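Local coordinates for protein N-acetylmuramoyl-l-alanine amidase (Bartonella henselae, PDB 3NE8) that probably cleaves the amide bond between N-acetylmuramic acid and L-alanine in peptidoglycan, as a zinc-dependent amidase that remodels the cell wall during division, at residues A[78-83]-A[176-181]; A[9-14]-A[34-39]; A[147-152]-A[169-174]. All coordinates share one frame; numbering follows the deposited sequence. Where two conformers were deposited one is given.

Contact 1. Residues A[78-83]-A[176-181]; sequences FISIHA and FQVLKA. With ZN (zinc ion), chain B.
On the strand that carries a zinc ligand of this amidase, the central strand 77-82, Phe78 and Ser80 meet Val178, which stands on a short 3-10 turn in the loop between strands 170-174 and 186-190. The two methyls of Val178 divide the work. CG2 rests against the far end of the Phe78 ring, 3.9 Å from CE2, with the two side chains crossing at about a right angle, while CG1 lies 3.8 Å from Ser80 OG. Phe78 CG is anti to the backbone N (chi1 176°), which carries the ring out to the turn, where the carbonyl O of Val178 approaches CE2 obliquely at 3.3 Å. Alternate residues of the strand, Phe78, Ser80 and His82, point toward the loop, and the last of them enters the metal site: His82 ND1 binds the zinc ion at 2.2 Å, alongside His13, Glu28, Asp84 and Glu115. The second nitrogen of that imidazole, NE2, donates to Ser80 OG at 3.0 Å, in the ring plane but bent (132° at the hydrogen), a second-shell bond that probably helps hold the ring's rotation. Ser80 OG is also hydrogen-bonded to Asp10 OD2 on strand 5-11.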
ATOM      1  N   PHE A  78       5.345  11.833  -7.893  1.00  7.69           N
ATOM      2  CA  PHE A  78       5.235  13.267  -8.128  1.00  7.58           C
ATOM      3  C   PHE A  78       4.569  13.888  -6.908  1.00  7.89           C
ATOM      4  O   PHE A  78       3.503  13.431  -6.476  1.00  9.02           O
ATOM      5  CB  PHE A  78       4.391  13.512  -9.382  1.00  8.35           C
ATOM      6  CG  PHE A  78       4.128  14.964  -9.676  1.00  9.02           C
ATOM      7  CD1 PHE A  78       5.122  15.776 -10.205  1.00  9.36           C
ATOM      8  CD2 PHE A  78       2.882  15.524  -9.425  1.00 12.07           C
ATOM      9  CE1 PHE A  78       4.876  17.117 -10.506  1.00 10.46           C
ATOM     10  CE2 PHE A  78       2.632  16.862  -9.698  1.00 13.13           C
ATOM     11  CZ  PHE A  78       3.637  17.661 -10.250  1.00 10.72           C
ATOM     12  N   ILE A  79       5.198  14.917  -6.343  1.00  7.88           N
ATOM     13  CA  ILE A  79       4.684  15.595  -5.159  1.00  7.45           C
ATOM     14  C   ILE A  79       4.591  17.089  -5.435  1.00  7.64           C
ATOM     15  O   ILE A  79       5.613  17.742  -5.676  1.00  7.90           O
ATOM     16  CB  ILE A  79       5.601  15.362  -3.936  1.00  7.86           C
ATOM     17  CG1 ILE A  79       5.784  13.861  -3.658  1.00  9.29           C
ATOM     18  CG2 ILE A  79       5.039  16.074  -2.720  1.00  9.70           C
ATOM     19  CD1 ILE A  79       6.800  13.555  -2.568  1.00 10.95           C
ATOM     20  N   SER A  80       3.377  17.624  -5.410  1.00  7.97           N
ATOM     21  CA  SER A  80       3.184  19.057  -5.567  1.00  7.93           C
ATOM     22  C   SER A  80       3.063  19.677  -4.185  1.00  8.49           C
ATOM     23  O   SER A  80       2.272  19.217  -3.348  1.00 10.19           O
ATOM     24  CB  SER A  80       1.933  19.340  -6.395  1.00  8.37           C
ATOM     25  OG  SER A  80       1.838  20.722  -6.728  1.00  9.22           O
ATOM     26  N   ILE A  81       3.852  20.721  -3.952  1.00  8.47           N
ATOM     27  CA  ILE A  81       4.034  21.309  -2.627  1.00  8.96           C
ATOM     28  C   ILE A  81       3.370  22.682  -2.568  1.00  7.98           C
ATOM     29  O   ILE A  81       3.653  23.543  -3.410  1.00  8.43           O
ATOM     30  CB  ILE A  81       5.543  21.454  -2.346  1.00  8.74           C
ATOM     31  CG1 ILE A  81       6.214  20.075  -2.315  1.00  9.92           C
ATOM     32  CG2 ILE A  81       5.806  22.238  -1.058  1.00  9.48           C
ATOM     33  CD1 ILE A  81       7.692  20.088  -2.593  1.00 12.80           C
ATOM     34  N   HIS A  82       2.494  22.869  -1.579  1.00  8.19           N
ATOM     35  CA  HIS A  82       1.655  24.058  -1.451  1.00  8.57           C
ATOM     36  C   HIS A  82       1.573  24.579  -0.029  1.00  8.87           C
ATOM     37  O   HIS A  82       1.894  23.863   0.922  1.00 10.10           O
ATOM     38  CB  HIS A  82       0.253  23.762  -1.994  1.00  8.99           C
ATOM     39  CG  HIS A  82       0.240  23.646  -3.477  1.00  8.29           C
ATOM     40  ND1 HIS A  82      -0.108  24.700  -4.292  1.00  9.32           N
ATOM     41  CD2 HIS A  82       0.656  22.650  -4.297  1.00  9.81           C
ATOM     42  CE1 HIS A  82       0.056  24.343  -5.555  1.00 10.47           C
ATOM     43  NE2 HIS A  82       0.515  23.106  -5.585  1.00 10.35           N
ATOM     44  N   ALA A  83       1.162  25.838   0.090  1.00  9.18           N
ATOM     45  CA  ALA A  83       0.870  26.460   1.375  1.00 10.33           C
ATOM     46  C   ALA A  83      -0.215  27.513   1.147  1.00 11.02           C
ATOM     47  O   ALA A  83       0.039  28.719   1.160  1.00 12.28           O
ATOM     48  CB  ALA A  83       2.121  27.076   1.975  1.00 12.39           C
ATOM     49  N   PHE A 176      -7.817  18.093  -8.539  1.00 10.92           N
ATOM     50  CA  PHE A 176      -6.637  18.932  -8.776  1.00 10.83           C
ATOM     51  C   PHE A 176      -5.990  18.585 -10.120  1.00 11.33           C
ATOM     52  O   PHE A 176      -5.541  17.450 -10.327  1.00 11.97           O
ATOM     53  CB  PHE A 176      -5.601  18.714  -7.670  1.00 11.38           C
ATOM     54  CG  PHE A 176      -6.009  19.249  -6.328  1.00 11.29           C
ATOM     55  CD1 PHE A 176      -5.788  20.574  -6.001  1.00 12.67           C
ATOM     56  CD2 PHE A 176      -6.593  18.419  -5.383  1.00 11.70           C
ATOM     57  CE1 PHE A 176      -6.156  21.068  -4.754  1.00 13.76           C
ATOM     58  CE2 PHE A 176      -6.958  18.904  -4.141  1.00 13.79           C
ATOM     59  CZ  PHE A 176      -6.740  20.222  -3.822  1.00 14.60           C
ATOM     60  N   GLN A 177      -5.923  19.557 -11.025  1.00 11.23           N
ATOM     61  CA  GLN A 177      -5.358  19.301 -12.346  0.65 11.08           C
ATOM     62  C   GLN A 177      -3.878  18.916 -12.310  1.00 10.59           C
ATOM     63  O   GLN A 177      -3.399  18.203 -13.191  1.00 11.49           O
ATOM     64  CB  GLN A 177      -5.577  20.502 -13.272  0.65 13.64           C
ATOM     65  CG  GLN A 177      -7.041  20.790 -13.561  0.65 16.77           C
ATOM     66  CD  GLN A 177      -7.803  19.549 -13.973  0.65 23.27           C
ATOM     67  OE1 GLN A 177      -7.662  19.061 -15.095  0.65 25.92           O
ATOM     68  NE2 GLN A 177      -8.616  19.026 -13.062  0.65 27.80           N
ATOM     69  N   VAL A 178      -3.156  19.354 -11.287  1.00  9.49           N
ATOM     70  CA  VAL A 178      -1.737  19.018 -11.222  1.00 10.12           C
ATOM     71  C   VAL A 178      -1.520  17.545 -10.858  1.00  9.42           C
ATOM     72  O   VAL A 178      -0.400  17.035 -10.981  1.00 10.08           O
ATOM     73  CB  VAL A 178      -0.971  19.956 -10.262  1.00  9.32           C
ATOM     74  CG1 VAL A 178      -1.136  19.524  -8.808  1.00 10.57           C
ATOM     75  CG2 VAL A 178       0.506  20.022 -10.646  1.00 10.60           C
ATOM     76  N   LEU A 179      -2.591  16.862 -10.445  1.00  9.72           N
ATOM     77  CA  LEU A 179      -2.512  15.454 -10.057  1.00 10.89           C
ATOM     78  C   LEU A 179      -3.014  14.508 -11.155  1.00 12.14           C
ATOM     79  O   LEU A 179      -3.270  13.334 -10.884  1.00 12.77           O
ATOM     80  CB  LEU A 179      -3.287  15.214  -8.752  1.00 11.27           C
ATOM     81  CG  LEU A 179      -2.858  16.041  -7.535  1.00  9.38           C
ATOM     82  CD1 LEU A 179      -3.659  15.641  -6.293  1.00 11.76           C
ATOM     83  CD2 LEU A 179      -1.350  15.905  -7.286  1.00 11.41           C
ATOM     84  N   LYS A 180      -3.129  15.007 -12.385  1.00 11.58           N
ATOM     85  CA  LYS A 180      -3.747  14.261 -13.482  1.00 12.85           C
ATOM     86  C   LYS A 180      -2.858  13.266 -14.233  1.00 14.29           C
ATOM     87  O   LYS A 180      -3.337  12.630 -15.171  1.00 17.23           O
ATOM     88  CB  LYS A 180      -4.346  15.237 -14.503  1.00 17.16           C
ATOM     89  CG  LYS A 180      -5.533  16.031 -13.995  1.00 22.32           C
ATOM     90  CD  LYS A 180      -6.838  15.298 -14.228  1.00 28.93           C
ATOM     91  CE  LYS A 180      -8.014  16.131 -13.749  1.00 29.60           C
ATOM     92  NZ  LYS A 180      -9.319  15.480 -14.040  1.00 30.99           N
ATOM     93  N   ALA A 181      -1.589  13.108 -13.861  1.00 12.00           N
ATOM     94  CA  ALA A 181      -0.755  12.135 -14.583  1.00 12.06           C
ATOM     95  C   ALA A 181      -1.400  10.745 -14.490  1.00 11.73           C
ATOM     96  O   ALA A 181      -1.629  10.247 -13.389  1.00 12.22           O
ATOM     97  CB  ALA A 181       0.653  12.089 -14.007  1.00 12.14           C
TER
HETATM   98 ZN    ZN B   1      -1.088  26.574  -3.761  0.71  8.97          ZN

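Contact 2. Residues A[9-14]-A[34-39]; sequences LDPGHG and AFARAL. With ZN (zinc ion), chain B.
Leu9 and Pro11 of strand 5-11 pack on Ala36 and Leu39 of helix 28-45, the first strand and helix of a beta-alpha-beta unit that strand 49-53 completes. The short segments run nearly antiparallel, at 158°, with their axes 8.1 Å apart at closest approach. Leu9 and Pro11, two residues apart on the strand, both point toward the helix, and Ala36 and Leu39, three apart, answer from it. The two leucines cross obliquely and meet by their branches: CD2 of Leu9 lies 3.7 Å from CD2 of Leu39. Leu39 holds CG anti to its own backbone N (chi1 179°), which carries its CG and methyls on to the branches of Leu9. The other methyl of Leu9, CD1, touches both the helix backbone and the Leu39 side chain, lying 3.5 Å from the carbonyl O of Ala36 and 3.9 Å from Leu39 CG. Asp10 points away from the helix, and its carboxylate forms a salt bridge with Arg66 and is hydrogen-bonded to Thr54. Just past the strand, His13 NE2 binds the zinc ion at 2.2 Å, while ND1 is hydrogen-bonded to Asp17, a second-shell carboxylate that would help orient the imidazole. At the Pro11 end of the contact the proline ring meets Ala36; with so small a side chain on the helix, the CA atoms of Pro11 and Ala36 come within 6.0 Å of each other, and Pro11 CG lies 3.7 Å from Ala36 CB.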
ATOM      1  N   LEU A   9       9.556  16.789  -7.642  1.00  7.79           N
ATOM      2  CA  LEU A   9       8.941  17.720  -6.713  1.00  7.31           C
ATOM      3  C   LEU A   9       8.490  18.954  -7.470  1.00  8.16           C
ATOM      4  O   LEU A   9       9.246  19.511  -8.270  1.00  8.62           O
ATOM      5  CB  LEU A   9       9.925  18.140  -5.625  1.00  9.08           C
ATOM      6  CG  LEU A   9      10.594  16.993  -4.873  1.00  7.88           C
ATOM      7  CD1 LEU A   9      11.570  17.516  -3.833  1.00  9.80           C
ATOM      8  CD2 LEU A   9       9.571  16.077  -4.221  1.00  9.85           C
ATOM      9  N   ASP A  10       7.268  19.391  -7.194  1.00  7.80           N
ATOM     10  CA  ASP A  10       6.678  20.541  -7.854  1.00  8.15           C
ATOM     11  C   ASP A  10       6.420  21.652  -6.848  1.00  7.71           C
ATOM     12  O   ASP A  10       5.439  21.614  -6.103  1.00  8.77           O
ATOM     13  CB  ASP A  10       5.352  20.136  -8.509  1.00  8.91           C
ATOM     14  CG  ASP A  10       4.617  21.317  -9.098  1.00  8.77           C
ATOM     15  OD1 ASP A  10       5.270  22.088  -9.832  1.00  8.85           O
ATOM     16  OD2 ASP A  10       3.408  21.499  -8.816  1.00  9.21           O
ATOM     17  N   PRO A  11       7.301  22.668  -6.815  1.00  8.03           N
ATOM     18  CA  PRO A  11       7.026  23.813  -5.937  1.00  8.46           C
ATOM     19  C   PRO A  11       5.863  24.629  -6.503  1.00  8.47           C
ATOM     20  O   PRO A  11       5.975  25.220  -7.583  1.00  8.64           O
ATOM     21  CB  PRO A  11       8.334  24.626  -5.974  1.00 10.15           C
ATOM     22  CG  PRO A  11       9.356  23.742  -6.637  1.00  9.86           C
ATOM     23  CD  PRO A  11       8.581  22.817  -7.532  1.00  9.78           C
ATOM     24  N   GLY A  12       4.736  24.632  -5.796  1.00  8.22           N
ATOM     25  CA  GLY A  12       3.553  25.317  -6.293  1.00 10.05           C
ATOM     26  C   GLY A  12       3.805  26.775  -6.640  1.00  8.64           C
ATOM     27  O   GLY A  12       4.613  27.459  -5.996  1.00  8.92           O
ATOM     28  N   HIS A  13       3.092  27.251  -7.662  1.00  8.46           N
ATOM     29  CA  HIS A  13       3.114  28.659  -8.065  1.00  8.92           C
ATOM     30  C   HIS A  13       4.478  29.027  -8.621  1.00  9.93           C
ATOM     31  O   HIS A  13       5.187  28.144  -9.103  1.00  9.70           O
ATOM     32  CB  HIS A  13       2.605  29.549  -6.925  1.00  9.83           C
ATOM     33  CG  HIS A  13       1.352  29.003  -6.327  1.00  9.71           C
ATOM     34  ND1 HIS A  13       0.118  29.143  -6.929  1.00 10.52           N
ATOM     35  CD2 HIS A  13       1.163  28.185  -5.266  1.00  9.63           C
ATOM     36  CE1 HIS A  13      -0.783  28.465  -6.237  1.00 10.59           C
ATOM     37  NE2 HIS A  13      -0.175  27.874  -5.222  1.00 10.29           N
ATOM     38  N   GLY A  14       4.818  30.313  -8.640  1.00  9.30           N
ATOM     39  CA  GLY A  14       6.058  30.760  -9.255  1.00  9.54           C
ATOM     40  C   GLY A  14       5.862  31.914 -10.219  1.00  9.88           C
ATOM     41  O   GLY A  14       4.830  32.036 -10.879  1.00 11.07           O
ATOM     42  N   ALA A  34      11.425  26.789  -1.298  1.00  8.58           N
ATOM     43  CA  ALA A  34      12.350  26.518  -0.198  1.00  8.94           C
ATOM     44  C   ALA A  34      12.098  25.122   0.362  1.00  8.90           C
ATOM     45  O   ALA A  34      13.023  24.384   0.706  1.00  9.10           O
ATOM     46  CB  ALA A  34      12.210  27.573   0.902  1.00  9.87           C
ATOM     47  N   PHE A  35      10.830  24.764   0.509  1.00  7.88           N
ATOM     48  CA  PHE A  35      10.499  23.441   1.023  1.00  8.64           C
ATOM     49  C   PHE A  35      10.956  22.348   0.057  1.00  8.46           C
ATOM     50  O   PHE A  35      11.504  21.325   0.479  1.00  8.63           O
ATOM     51  CB  PHE A  35       9.007  23.309   1.320  1.00  8.80           C
ATOM     52  CG  PHE A  35       8.675  22.041   2.054  1.00  9.12           C
ATOM     53  CD1 PHE A  35       8.728  22.002   3.438  1.00 12.40           C
ATOM     54  CD2 PHE A  35       8.390  20.877   1.360  1.00  9.31           C
ATOM     55  CE1 PHE A  35       8.455  20.829   4.125  1.00 13.21           C
ATOM     56  CE2 PHE A  35       8.121  19.695   2.046  1.00 11.19           C
ATOM     57  CZ  PHE A  35       8.156  19.681   3.428  1.00 13.98           C
ATOM     58  N   ALA A  36      10.703  22.540  -1.233  1.00  8.42           N
ATOM     59  CA  ALA A  36      11.130  21.570  -2.235  1.00  7.85           C
ATOM     60  C   ALA A  36      12.638  21.372  -2.185  1.00  8.69           C
ATOM     61  O   ALA A  36      13.120  20.237  -2.291  1.00  8.42           O
ATOM     62  CB  ALA A  36      10.692  22.000  -3.630  1.00  9.45           C
ATOM     63  N   ARG A  37      13.383  22.466  -2.045  1.00  8.47           N
ATOM     64  CA  ARG A  37      14.837  22.375  -1.960  1.00  8.52           C
ATOM     65  C   ARG A  37      15.269  21.597  -0.704  1.00  9.27           C
ATOM     66  O   ARG A  37      16.220  20.811  -0.744  1.00  9.97           O
ATOM     67  CB  ARG A  37      15.448  23.777  -2.022  1.00  9.15           C
ATOM     68  CG  ARG A  37      15.322  24.391  -3.405  1.00  8.07           C
ATOM     69  CD  ARG A  37      15.631  25.865  -3.415  1.00  9.37           C
ATOM     70  NE  ARG A  37      15.794  26.357  -4.785  1.00  9.12           N
ATOM     71  CZ  ARG A  37      15.969  27.633  -5.114  1.00  8.86           C
ATOM     72  NH1 ARG A  37      15.926  28.579  -4.179  1.00  9.81           N
ATOM     73  NH2 ARG A  37      16.162  27.965  -6.389  1.00  9.88           N
ATOM     74  N   ALA A  38      14.570  21.813   0.410  1.00  8.48           N
ATOM     75  CA  ALA A  38      14.886  21.082   1.636  1.00  9.55           C
ATOM     76  C   ALA A  38      14.593  19.588   1.485  1.00  9.89           C
ATOM     77  O   ALA A  38      15.363  18.743   1.947  1.00  9.77           O
ATOM     78  CB  ALA A  38      14.107  21.658   2.808  1.00 10.99           C
ATOM     79  N   LEU A  39      13.471  19.266   0.852  1.00  9.05           N
ATOM     80  CA  LEU A  39      13.113  17.872   0.624  1.00  8.16           C
ATOM     81  C   LEU A  39      14.102  17.212  -0.342  1.00  8.61           C
ATOM     82  O   LEU A  39      14.527  16.073  -0.133  1.00  9.04           O
ATOM     83  CB  LEU A  39      11.661  17.774   0.155  1.00  8.89           C
ATOM     84  CG  LEU A  39      11.129  16.373  -0.161  1.00  8.45           C
ATOM     85  CD1 LEU A  39      11.348  15.405   0.998  1.00  9.23           C
ATOM     86  CD2 LEU A  39       9.660  16.475  -0.499  1.00 10.02           C
TER
HETATM   87 ZN    ZN B   1      -1.088  26.574  -3.761  0.71  8.97          ZN

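Contact 3. Residues A[147-152]-A[169-174]; sequences FSINFA and NPHRYA
The imidazole of His171 is met by two aliphatic groups of helix 135-161, one over a face and one at its rim. Ala152 CB sits above the ring as a CH-pi contact, 4.2 Å from the centroid and 27° off the ring normal; its nearest ring atom is CD2 of His171, at 3.8 Å. Ile149, one helical turn earlier, comes to the edge, near the ring plane: in one of its two conformers CD1 lies 3.5 Å from His171 CE1 and the isoleucine and histidine side chains cross at about a right angle. His171 has CG anti to the backbone N (chi1 174°), and this extends the ring from the strand toward the helix. Both ring nitrogens have polar partners beyond the contact: NE2 is hydrogen-bonded to Thr98 on the adjacent strand 94-99, and ND1 to Lys229 of the second subunit, which would hold the ring's rotation from both nitrogens. Next along the chain, Arg172 NE donates to Asn169 O at 2.9 Å with a fairly straight bond (157°), and its NH1 forms a salt bridge with Asp105. The helix thus lies against strand 170-174, the outermost strand of the mixed sheet in this chain, and against its neighbour 94-99, with helix 206-227 packed on Phe147 and Phe151 and the second subunit touching Ile149.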
ATOM      1  N   PHE A 147      -1.318   3.567  -5.942  1.00  9.91           N
ATOM      2  CA  PHE A 147      -0.023   4.024  -5.449  1.00  9.40           C
ATOM      3  C   PHE A 147      -0.116   5.406  -4.811  1.00  8.66           C
ATOM      4  O   PHE A 147       0.474   5.636  -3.763  1.00 10.17           O
ATOM      5  CB  PHE A 147       1.021   4.023  -6.568  1.00  9.29           C
ATOM      6  CG  PHE A 147       1.502   2.655  -6.946  1.00 10.78           C
ATOM      7  CD1 PHE A 147       1.910   1.758  -5.970  1.00 14.46           C
ATOM      8  CD2 PHE A 147       1.566   2.264  -8.272  1.00 13.50           C
ATOM      9  CE1 PHE A 147       2.362   0.491  -6.319  1.00 16.82           C
ATOM     10  CE2 PHE A 147       2.028   1.006  -8.630  1.00 14.87           C
ATOM     11  CZ  PHE A 147       2.419   0.114  -7.647  1.00 14.67           C
ATOM     12  N   SER A 148      -0.863   6.321  -5.430  1.00 10.13           N
ATOM     13  CA  SER A 148      -1.029   7.660  -4.859  1.00  9.51           C
ATOM     14  C   SER A 148      -1.618   7.600  -3.458  1.00  9.39           C
ATOM     15  O   SER A 148      -1.166   8.287  -2.538  1.00 10.39           O
ATOM     16  CB  SER A 148      -1.929   8.514  -5.747  1.00 10.70           C
ATOM     17  OG  SER A 148      -1.381   8.620  -7.053  1.00  9.30           O
ATOM     18  N   ILE A 149      -2.656   6.786  -3.307  1.00 10.00           N
ATOM     19  CA  ILE A 149      -3.344   6.577  -2.031  0.54  9.66           C
ATOM     20  C   ILE A 149      -2.385   5.992  -0.988  1.00  9.37           C
ATOM     21  O   ILE A 149      -2.336   6.425   0.166  1.00 10.81           O
ATOM     22  CB  ILE A 149      -4.564   5.616  -2.208  0.54 10.75           C
ATOM     23  CG1 ILE A 149      -5.669   6.251  -3.068  0.54 11.06           C
ATOM     24  CG2 ILE A 149      -5.138   5.204  -0.859  0.54 10.63           C
ATOM     25  CD1 ILE A 149      -6.289   7.497  -2.467  0.54 15.04           C
ATOM     26  N   ASN A 150      -1.648   4.968  -1.407  1.00 10.06           N
ATOM     27  CA  ASN A 150      -0.684   4.337  -0.520  1.00 10.46           C
ATOM     28  C   ASN A 150       0.322   5.355  -0.005  1.00 10.91           C
ATOM     29  O   ASN A 150       0.597   5.425   1.194  1.00 11.21           O
ATOM     30  CB  ASN A 150       0.038   3.195  -1.238  1.00 11.14           C
ATOM     31  CG  ASN A 150       1.128   2.591  -0.393  1.00 12.77           C
ATOM     32  OD1 ASN A 150       2.259   3.034  -0.420  1.00 15.45           O
ATOM     33  ND2 ASN A 150       0.784   1.572   0.381  1.00 21.16           N
ATOM     34  N   PHE A 151       0.877   6.163  -0.906  1.00  9.98           N
ATOM     35  CA  PHE A 151       1.844   7.149  -0.475  1.00  8.66           C
ATOM     36  C   PHE A 151       1.218   8.184   0.458  1.00  9.78           C
ATOM     37  O   PHE A 151       1.803   8.545   1.485  1.00 10.70           O
ATOM     38  CB  PHE A 151       2.512   7.827  -1.669  1.00  9.50           C
ATOM     39  CG  PHE A 151       3.569   8.819  -1.268  1.00  9.30           C
ATOM     40  CD1 PHE A 151       4.704   8.392  -0.604  1.00  9.55           C
ATOM     41  CD2 PHE A 151       3.399  10.179  -1.496  1.00  9.35           C
ATOM     42  CE1 PHE A 151       5.681   9.301  -0.211  1.00  9.40           C
ATOM     43  CE2 PHE A 151       4.376  11.090  -1.103  1.00  8.49           C
ATOM     44  CZ  PHE A 151       5.515  10.647  -0.456  1.00  9.72           C
ATOM     45  N   ALA A 152       0.035   8.678   0.098  1.00  9.19           N
ATOM     46  CA  ALA A 152      -0.646   9.642   0.958  1.00 10.58           C
ATOM     47  C   ALA A 152      -0.806   9.089   2.378  1.00 11.79           C
ATOM     48  O   ALA A 152      -0.547   9.785   3.368  1.00 13.33           O
ATOM     49  CB  ALA A 152      -2.011  10.032   0.372  1.00 11.25           C
ATOM     50  N   ASN A 169      -8.873  14.901   9.522  1.00 17.41           N
ATOM     51  CA  ASN A 169      -9.035  14.218   8.235  1.00 19.39           C
ATOM     52  C   ASN A 169      -7.924  14.625   7.266  1.00 15.69           C
ATOM     53  O   ASN A 169      -8.181  15.293   6.262  1.00 18.45           O
ATOM     54  CB  ASN A 169     -10.399  14.539   7.614  1.00 22.58           C
ATOM     55  CG  ASN A 169     -11.553  14.011   8.433  1.00 30.54           C
ATOM     56  OD1 ASN A 169     -12.626  14.608   8.471  1.00 35.36           O
ATOM     57  ND2 ASN A 169     -11.338  12.885   9.095  1.00 26.11           N
ATOM     58  N   PRO A 170      -6.681  14.235   7.573  1.00 14.95           N
ATOM     59  CA  PRO A 170      -5.531  14.784   6.843  1.00 13.65           C
ATOM     60  C   PRO A 170      -5.312  14.193   5.452  1.00 12.83           C
ATOM     61  O   PRO A 170      -4.487  14.743   4.717  1.00 12.93           O
ATOM     62  CB  PRO A 170      -4.352  14.453   7.762  1.00 16.77           C
ATOM     63  CG  PRO A 170      -4.769  13.201   8.440  1.00 16.85           C
ATOM     64  CD  PRO A 170      -6.262  13.342   8.668  1.00 16.67           C
ATOM     65  N   HIS A 171      -6.000  13.114   5.092  1.00 12.85           N
ATOM     66  CA  HIS A 171      -6.008  12.677   3.703  1.00 13.57           C
ATOM     67  C   HIS A 171      -7.326  13.077   3.058  1.00 13.53           C
ATOM     68  O   HIS A 171      -8.374  12.534   3.402  1.00 14.19           O
ATOM     69  CB  HIS A 171      -5.779  11.170   3.553  1.00 14.37           C
ATOM     70  CG  HIS A 171      -5.924  10.695   2.142  1.00 14.57           C
ATOM     71  ND1 HIS A 171      -6.546   9.512   1.805  1.00 22.31           N
ATOM     72  CD2 HIS A 171      -5.581  11.283   0.973  1.00 13.47           C
ATOM     73  CE1 HIS A 171      -6.545   9.376   0.490  1.00 20.52           C
ATOM     74  NE2 HIS A 171      -5.963  10.440  -0.038  1.00 13.90           N
ATOM     75  N   ARG A 172      -7.262  14.031   2.136  1.00 12.73           N
ATOM     76  CA  ARG A 172      -8.433  14.531   1.434  1.00 12.72           C
ATOM     77  C   ARG A 172      -8.249  14.359  -0.068  1.00 12.59           C
ATOM     78  O   ARG A 172      -7.220  13.858  -0.531  1.00 11.34           O
ATOM     79  CB  ARG A 172      -8.695  15.992   1.809  1.00 12.64           C
ATOM     80  CG  ARG A 172      -8.910  16.169   3.301  1.00 14.56           C
ATOM     81  CD  ARG A 172      -9.311  17.573   3.692  1.00 16.83           C
ATOM     82  NE  ARG A 172      -9.432  17.681   5.145  1.00 15.93           N
ATOM     83  CZ  ARG A 172     -10.191  18.570   5.774  1.00 16.45           C
ATOM     84  NH1 ARG A 172     -10.917  19.441   5.085  1.00 17.14           N
ATOM     85  NH2 ARG A 172     -10.220  18.582   7.100  1.00 17.84           N
ATOM     86  N   TYR A 173      -9.250  14.753  -0.845  1.00 11.21           N
ATOM     87  CA  TYR A 173      -9.163  14.573  -2.289  1.00 12.57           C
ATOM     88  C   TYR A 173     -10.122  15.488  -3.025  1.00 11.93           C
ATOM     89  O   TYR A 173     -11.167  15.881  -2.498  1.00 12.49           O
ATOM     90  CB  TYR A 173      -9.368  13.105  -2.693  1.00 13.06           C
ATOM     91  CG  TYR A 173     -10.510  12.422  -1.985  1.00 16.06           C
ATOM     92  CD1 TYR A 173     -11.803  12.502  -2.474  1.00 15.02           C
ATOM     93  CD2 TYR A 173     -10.285  11.676  -0.837  1.00 19.12           C
ATOM     94  CE1 TYR A 173     -12.855  11.870  -1.822  1.00 20.57           C
ATOM     95  CE2 TYR A 173     -11.325  11.041  -0.182  1.00 22.58           C
ATOM     96  CZ  TYR A 173     -12.601  11.144  -0.683  1.00 17.88           C
ATOM     97  OH  TYR A 173     -13.647  10.515  -0.039  1.00 27.54           O
ATOM     98  N   ALA A 174      -9.730  15.861  -4.234  1.00 12.41           N
ATOM     99  CA  ALA A 174     -10.542  16.703  -5.095  1.00 13.03           C
ATOM    100  C   ALA A 174      -9.901  16.700  -6.468  1.00 12.58           C
ATOM    101  O   ALA A 174      -8.862  16.072  -6.672  1.00 12.84           O
ATOM    102  CB  ALA A 174     -10.647  18.126  -4.541  1.00 15.83           C
TER

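From the N terminus, contact 2 closes first: strand 5-11 runs into the zinc-site loop and the chain returns as helix 28-45, which packs back on the strand it follows. Contact 1 opens later, at strand 77-82, and closes about a hundred residues on in the loop after strand 170-174. Contact 3 is nested inside that long loop, joining helix 135-161 to strand 170-174, outermost in the sheet of this chain. All three reach the same mixed sheet. Contacts 1 and 2 meet directly through the neighbouring strands 77-82 and 5-11 and share the zinc ion. Contact 3 touches contact 1 through Ile79 and Phe151, but does not touch contact 2, about 19 Å away between centres.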